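PDB 2NRQ: RNA-binding protein from Sulfolobus solfataricus, which is of unknown function: its fold resembles that of RNA-binding proteins, but RNA binding itself is considered unlikely. Local coordinates for residues F68-I72 with C123-F127; I76-M82 with L141-R145. All coordinates share one frame; numbering follows the deposited sequence.

Overall arrangement
Contact 1 (68-72 with 123-127) is buried in the core, about 7 Å from the centre of the chain; contact 2 (76-82 with 141-145) is partly buried nearer the surface, at about 16 Å, and their own centres are about 15 Å apart. The first packs helix 62-73 on a face of the antiparallel sheet, the second sets helix 78-85 beside the C-terminal helix 134-145. They share no element, but their segments alternate along the chain, and Leu-73 of helix 62-73 touches both Leu-81 and Leu-141 of contact 2. Chemistry follows depth: the inner contact is apolar and aromatic, with a cysteine sulfur at a ring edge, whereas the outer one adds an arginine bonded to a backbone carbonyl.

Contact 1 of 2, residues F68-I72 with C123-F127; sequences FFKII and CIISF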
loop_
_atom_site.group_PDB
_atom_site.type_symbol
_atom_site.label_atom_id
_atom_site.label_comp_id
_atom_site.label_asym_id
_atom_site.label_seq_id
_atom_site.Cartn_x
_atom_site.Cartn_y
_atom_site.Cartn_z
ATOM N N PHE A 68 -7.632 -7.333 0.273
ATOM C CA PHE A 68 -6.724 -6.274 -0.172
ATOM C C PHE A 68 -5.296 -6.812 -0.205
ATOM O O PHE A 68 -4.535 -6.573 -1.151
ATOM C CB PHE A 68 -6.797 -5.071 0.768
ATOM C CG PHE A 68 -5.788 -4.005 0.461
ATOM C CD1 PHE A 68 -5.856 -3.292 -0.724
ATOM C CD2 PHE A 68 -4.755 -3.729 1.353
ATOM C CE1 PHE A 68 -4.918 -2.323 -1.020
ATOM C CE2 PHE A 68 -3.805 -2.759 1.067
ATOM C CZ PHE A 68 -3.887 -2.054 -0.124
ATOM N N PHE A 69 -4.933 -7.532 0.848
ATOM C CA PHE A 69 -3.612 -8.132 0.928
ATOM C C PHE A 69 -3.485 -9.067 -0.258
ATOM O O PHE A 69 -2.508 -9.028 -1.005
ATOM C CB PHE A 69 -3.470 -8.930 2.223
ATOM C CG PHE A 69 -2.113 -9.529 2.420
ATOM C CD1 PHE A 69 -0.998 -8.987 1.785
ATOM C CD2 PHE A 69 -1.932 -10.597 3.290
ATOM C CE1 PHE A 69 0.278 -9.497 2.018
ATOM C CE2 PHE A 69 -0.655 -11.117 3.536
ATOM C CZ PHE A 69 0.450 -10.565 2.897
ATOM N N LYS A 70 -4.504 -9.900 -0.419
ATOM C CA LYS A 70 -4.559 -10.871 -1.497
ATOM C C LYS A 70 -4.296 -10.203 -2.841
ATOM O O LYS A 70 -3.435 -10.642 -3.594
ATOM C CB LYS A 70 -5.933 -11.545 -1.496
ATOM C CG LYS A 70 -5.951 -12.970 -2.020
ATOM C CD LYS A 70 -6.512 -13.941 -0.974
ATOM C CE LYS A 70 -5.615 -14.018 0.275
ATOM N NZ LYS A 70 -5.939 -15.164 1.195
ATOM N N ILE A 71 -5.023 -9.132 -3.141
ATOM C CA ILE A 71 -4.829 -8.460 -4.419
ATOM C C ILE A 71 -3.419 -7.894 -4.572
ATOM O O ILE A 71 -2.899 -7.832 -5.682
ATOM C CB ILE A 71 -5.913 -7.360 -4.659
ATOM C CG1 ILE A 71 -5.419 -6.327 -5.672
ATOM C CG2 ILE A 71 -6.309 -6.726 -3.367
ATOM C CD1 ILE A 71 -5.311 -6.857 -7.074
ATOM N N ILE A 72 -2.790 -7.493 -3.470
ATOM C CA ILE A 72 -1.418 -6.979 -3.535
ATOM C C ILE A 72 -0.493 -8.147 -3.898
ATOM O O ILE A 72 0.442 -8.010 -4.693
ATOM C CB ILE A 72 -0.952 -6.413 -2.174
ATOM C CG1 ILE A 72 -1.703 -5.123 -1.850
ATOM C CG2 ILE A 72 0.538 -6.146 -2.209
ATOM C CD1 ILE A 72 -1.372 -4.563 -0.491
ATOM N N CYS A 123 1.105 0.794 2.389
ATOM C CA CYS A 123 0.044 -0.172 2.619
ATOM C C CYS A 123 0.303 -0.890 3.929
ATOM O O CYS A 123 1.242 -1.660 4.045
ATOM C CB CYS A 123 -0.005 -1.175 1.483
ATOM S SG CYS A 123 -0.353 -0.428 -0.108
ATOM N N ILE A 124 -0.543 -0.633 4.916
ATOM C CA ILE A 124 -0.400 -1.231 6.236
ATOM C C ILE A 124 -1.453 -2.287 6.498
ATOM O O ILE A 124 -2.635 -1.976 6.551
ATOM C CB ILE A 124 -0.516 -0.158 7.337
ATOM C CG1 ILE A 124 0.547 0.922 7.111
ATOM C CG2 ILE A 124 -0.374 -0.796 8.724
ATOM C CD1 ILE A 124 0.348 2.157 7.935
ATOM N N ILE A 125 -1.009 -3.531 6.676
ATOM C CA ILE A 125 -1.903 -4.645 6.957
ATOM C C ILE A 125 -1.822 -5.043 8.432
ATOM O O ILE A 125 -0.743 -5.076 9.018
ATOM C CB ILE A 125 -1.556 -5.879 6.101
ATOM C CG1 ILE A 125 -1.812 -5.590 4.621
ATOM C CG2 ILE A 125 -2.394 -7.064 6.532
ATOM C CD1 ILE A 125 -0.811 -4.670 4.010
ATOM N N SER A 126 -2.970 -5.341 9.029
ATOM C CA SER A 126 -3.007 -5.737 10.427
ATOM C C SER A 126 -3.441 -7.194 10.532
ATOM O O SER A 126 -4.483 -7.587 10.012
ATOM C CB SER A 126 -3.977 -4.849 11.191
ATOM O OG SER A 126 -3.854 -3.513 10.745
ATOM N N PHE A 127 -2.620 -7.996 11.196
ATOM C CA PHE A 127 -2.908 -9.410 11.376
ATOM C C PHE A 127 -3.222 -9.632 12.841
ATOM O O PHE A 127 -2.904 -8.799 13.686
ATOM C CB PHE A 127 -1.681 -10.248 10.999
ATOM C CG PHE A 127 -1.320 -10.181 9.542
ATOM C CD1 PHE A 127 -1.968 -10.987 8.613
ATOM C CD2 PHE A 127 -0.341 -9.304 9.095
ATOM C CE1 PHE A 127 -1.647 -10.918 7.256
ATOM C CE2 PHE A 127 -0.012 -9.227 7.737
ATOM C CZ PHE A 127 -0.666 -10.037 6.817
#
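Phe-69 and Phe-127 form an offset edge-to-face pair, the CE1-CZ rim of Phe-127 directed toward the face of the Phe-69 ring. The planes stand at 74° and the centroids are 5.5 Å apart. The closest atoms are Phe-69 CE2 and Phe-127 CZ, separated by 3.5 Å, with Phe-69 CE2 in the plane of the Phe-127 ring. Phe-127 lies just past the end of its strand, and its CG, anti to the carbonyl carbon (chi1 -66°), places the ring against Phe-69. Ile-125 CG2 rests over one face of that ring, nearer its rim than its middle, while Ile-125 CG1 meets Phe-69 CB at 4.4 Å. Here helix 62-73 crosses one face of the antiparallel sheet, facing strand 121-126, which runs between strands 7-14 and 96-101. Cys-123 and Ile-125 point toward the helix. Phe-68 goes deeper than Phe-69: with CG anti to the backbone N (chi1 174°), its ring reaches down to the start of the strand segment. There Cys-123 SG approaches Phe-68 CZ to 3.9 Å, a sulfur-aromatic contact at the ring edge rather than over a face. One face of the Phe-68 ring receives Ile-72 CG1, from the next turn of the helix. Phe-68 also stacks with Phe-60 and touches Ala-8 and Ile-10 of strand 7-14. Beyond CG1, the extended Ile-72 side chain brings CD1 to 4.2 Å from Cys-123 CB, and both residues also touch Phe-101 on the neighbouring strand.

Contact 2 of 2, residues I76-M82 with L141-R145; sequences IETSELM and LVNSR
Leu-141 enters the contact at its margin, its CD2 methyl meeting Leu-81 CD2 at 4.2 Å, and both leucines also touch Leu-73 of helix 62-73. One residue on, Val-142 is the main apolar piece of its segment. Its CG2, anti to the carbonyl carbon, packs against Leu-81 CG at 3.4 Å and against the CD2 branch of the same leucine, the two side chains lying alongside, one pointing back past the other. A turn beyond Leu-141, Arg-145 brings helix 134-145 back to the contact. The two helices run nearly antiparallel, their local axes at 152°, which brings the end of helix 134-145 to the start of helix 78-85. From CG to NE the Arg-145 chain is extended, carrying its CD past Thr-78 CG2 at 3.7 Å. At its end NH1 donates to Ile-76 O at 2.6 Å, and NH2 adds a weak bond to that same oxygen at 3.1 Å. The oxygen lies close to the guanidinium plane, and Leu-81 CD2 sits over one face of the group. With an alanine at this position, Ile-76 O is likely to lose both of these donors and a gap to open beside Thr-78 CG2. Glu-77, at the N-cap position, pairs its carboxylate OE1 with Arg-111 in a salt bridge. Arg-145 thus meets a neutral carbonyl here rather than an opposing charge, which implies that it ties the chain just before helix 78-85 to the C-terminal helix by directed bonds.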
loop_
_atom_site.group_PDB
_atom_site.type_symbol
_atom_site.label_atom_id
_atom_site.label_comp_id
_atom_site.label_asym_id
_atom_site.label_seq_id
_atom_site.Cartn_x
_atom_site.Cartn_y
_atom_site.Cartn_z
ATOM N N ILE A 76 1.968 -8.054 -7.116
ATOM C CA ILE A 76 3.399 -7.853 -6.932
ATOM C C ILE A 76 4.222 -8.930 -7.652
ATOM O O ILE A 76 3.827 -10.097 -7.705
ATOM C CB ILE A 76 3.758 -7.854 -5.433
ATOM C CG1 ILE A 76 5.172 -7.319 -5.241
ATOM C CG2 ILE A 76 3.640 -9.261 -4.867
ATOM C CD1 ILE A 76 5.580 -7.205 -3.792
ATOM N N GLU A 77 5.359 -8.532 -8.219
ATOM C CA GLU A 77 6.233 -9.481 -8.900
ATOM C C GLU A 77 6.937 -10.336 -7.834
ATOM O O GLU A 77 7.179 -9.865 -6.716
ATOM C CB GLU A 77 7.240 -8.733 -9.772
ATOM C CG GLU A 77 7.832 -7.493 -9.129
ATOM C CD GLU A 77 8.607 -6.634 -10.119
ATOM O OE1 GLU A 77 8.017 -6.225 -11.145
ATOM O OE2 GLU A 77 9.805 -6.361 -9.870
ATOM N N THR A 78 7.243 -11.588 -8.172
ATOM C CA THR A 78 7.875 -12.522 -7.236
ATOM C C THR A 78 9.155 -11.983 -6.604
ATOM O O THR A 78 9.447 -12.230 -5.430
ATOM C CB THR A 78 8.202 -13.855 -7.926
ATOM O OG1 THR A 78 7.438 -13.977 -9.133
ATOM C CG2 THR A 78 7.863 -15.014 -7.003
ATOM N N SER A 79 9.924 -11.256 -7.404
ATOM C CA SER A 79 11.169 -10.654 -6.957
ATOM C C SER A 79 10.913 -9.836 -5.686
ATOM O O SER A 79 11.425 -10.159 -4.610
ATOM C CB SER A 79 11.705 -9.763 -8.076
ATOM O OG SER A 79 12.982 -9.259 -7.764
ATOM N N GLU A 80 10.092 -8.796 -5.815
ATOM C CA GLU A 80 9.737 -7.921 -4.697
ATOM C C GLU A 80 9.097 -8.671 -3.525
ATOM O O GLU A 80 9.304 -8.307 -2.363
ATOM C CB GLU A 80 8.784 -6.819 -5.180
ATOM C CG GLU A 80 9.283 -6.036 -6.398
ATOM C CD GLU A 80 10.507 -5.175 -6.114
ATOM O OE1 GLU A 80 11.078 -4.623 -7.077
ATOM O OE2 GLU A 80 10.901 -5.041 -4.942
ATOM N N LEU A 81 8.317 -9.707 -3.832
ATOM C CA LEU A 81 7.641 -10.506 -2.803
ATOM C C LEU A 81 8.669 -11.180 -1.881
ATOM O O LEU A 81 8.571 -11.119 -0.644
ATOM C CB LEU A 81 6.758 -11.569 -3.459
ATOM C CG LEU A 81 5.985 -12.472 -2.497
ATOM C CD1 LEU A 81 5.196 -11.629 -1.488
ATOM C CD2 LEU A 81 5.071 -13.387 -3.300
HETATM N N MSE A 82 9.655 -11.821 -2.498
HETATM C CA MSE A 82 10.715 -12.470 -1.756
HETATM C C MSE A 82 11.424 -11.400 -0.925
HETATM O O MSE A 82 11.720 -11.599 0.266
HETATM C CB MSE A 82 11.694 -13.110 -2.729
HETATM C CG MSE A 82 12.931 -13.664 -2.045
HETATM SE SE MSE A 82 12.472 -15.065 -0.753
HETATM C CE MSE A 82 12.679 -14.092 0.904
ATOM N N LEU A 141 3.452 -18.924 -0.337
ATOM C CA LEU A 141 3.043 -18.301 -1.590
ATOM C C LEU A 141 4.265 -18.087 -2.467
ATOM O O LEU A 141 4.253 -18.419 -3.651
ATOM C CB LEU A 141 2.356 -16.961 -1.344
ATOM C CG LEU A 141 1.916 -16.327 -2.667
ATOM C CD1 LEU A 141 0.965 -17.276 -3.393
ATOM C CD2 LEU A 141 1.254 -14.987 -2.409
ATOM N N VAL A 142 5.309 -17.510 -1.878
ATOM C CA VAL A 142 6.563 -17.282 -2.589
ATOM C C VAL A 142 6.969 -18.640 -3.141
ATOM O O VAL A 142 7.259 -18.788 -4.330
ATOM C CB VAL A 142 7.672 -16.785 -1.628
ATOM C CG1 VAL A 142 9.044 -16.990 -2.252
ATOM C CG2 VAL A 142 7.468 -15.315 -1.315
ATOM N N ASN A 143 6.968 -19.627 -2.248
ATOM C CA ASN A 143 7.319 -21.000 -2.578
ATOM C C ASN A 143 6.387 -21.536 -3.656
ATOM O O ASN A 143 6.829 -22.164 -4.620
ATOM C CB ASN A 143 7.226 -21.863 -1.319
ATOM C CG ASN A 143 7.515 -23.319 -1.588
ATOM O OD1 ASN A 143 6.597 -24.138 -1.679
ATOM N ND2 ASN A 143 8.796 -23.655 -1.725
ATOM N N SER A 144 5.095 -21.274 -3.496
ATOM C CA SER A 144 4.104 -21.726 -4.463
ATOM C C SER A 144 4.387 -21.161 -5.851
ATOM O O SER A 144 4.546 -21.905 -6.815
ATOM C CB SER A 144 2.707 -21.304 -4.017
ATOM O OG SER A 144 1.736 -21.689 -4.977
ATOM N N ARG A 145 4.444 -19.841 -5.946
ATOM C CA ARG A 145 4.707 -19.198 -7.220
ATOM C C ARG A 145 5.841 -19.869 -7.971
ATOM O O ARG A 145 5.696 -20.223 -9.147
ATOM C CB ARG A 145 5.042 -17.728 -7.014
ATOM C CG ARG A 145 3.838 -16.861 -6.736
ATOM C CD ARG A 145 4.199 -15.405 -6.917
ATOM N NE ARG A 145 3.019 -14.557 -7.019
ATOM C CZ ARG A 145 3.060 -13.278 -7.369
ATOM N NH1 ARG A 145 4.225 -12.704 -7.645
ATOM N NH2 ARG A 145 1.937 -12.581 -7.461
#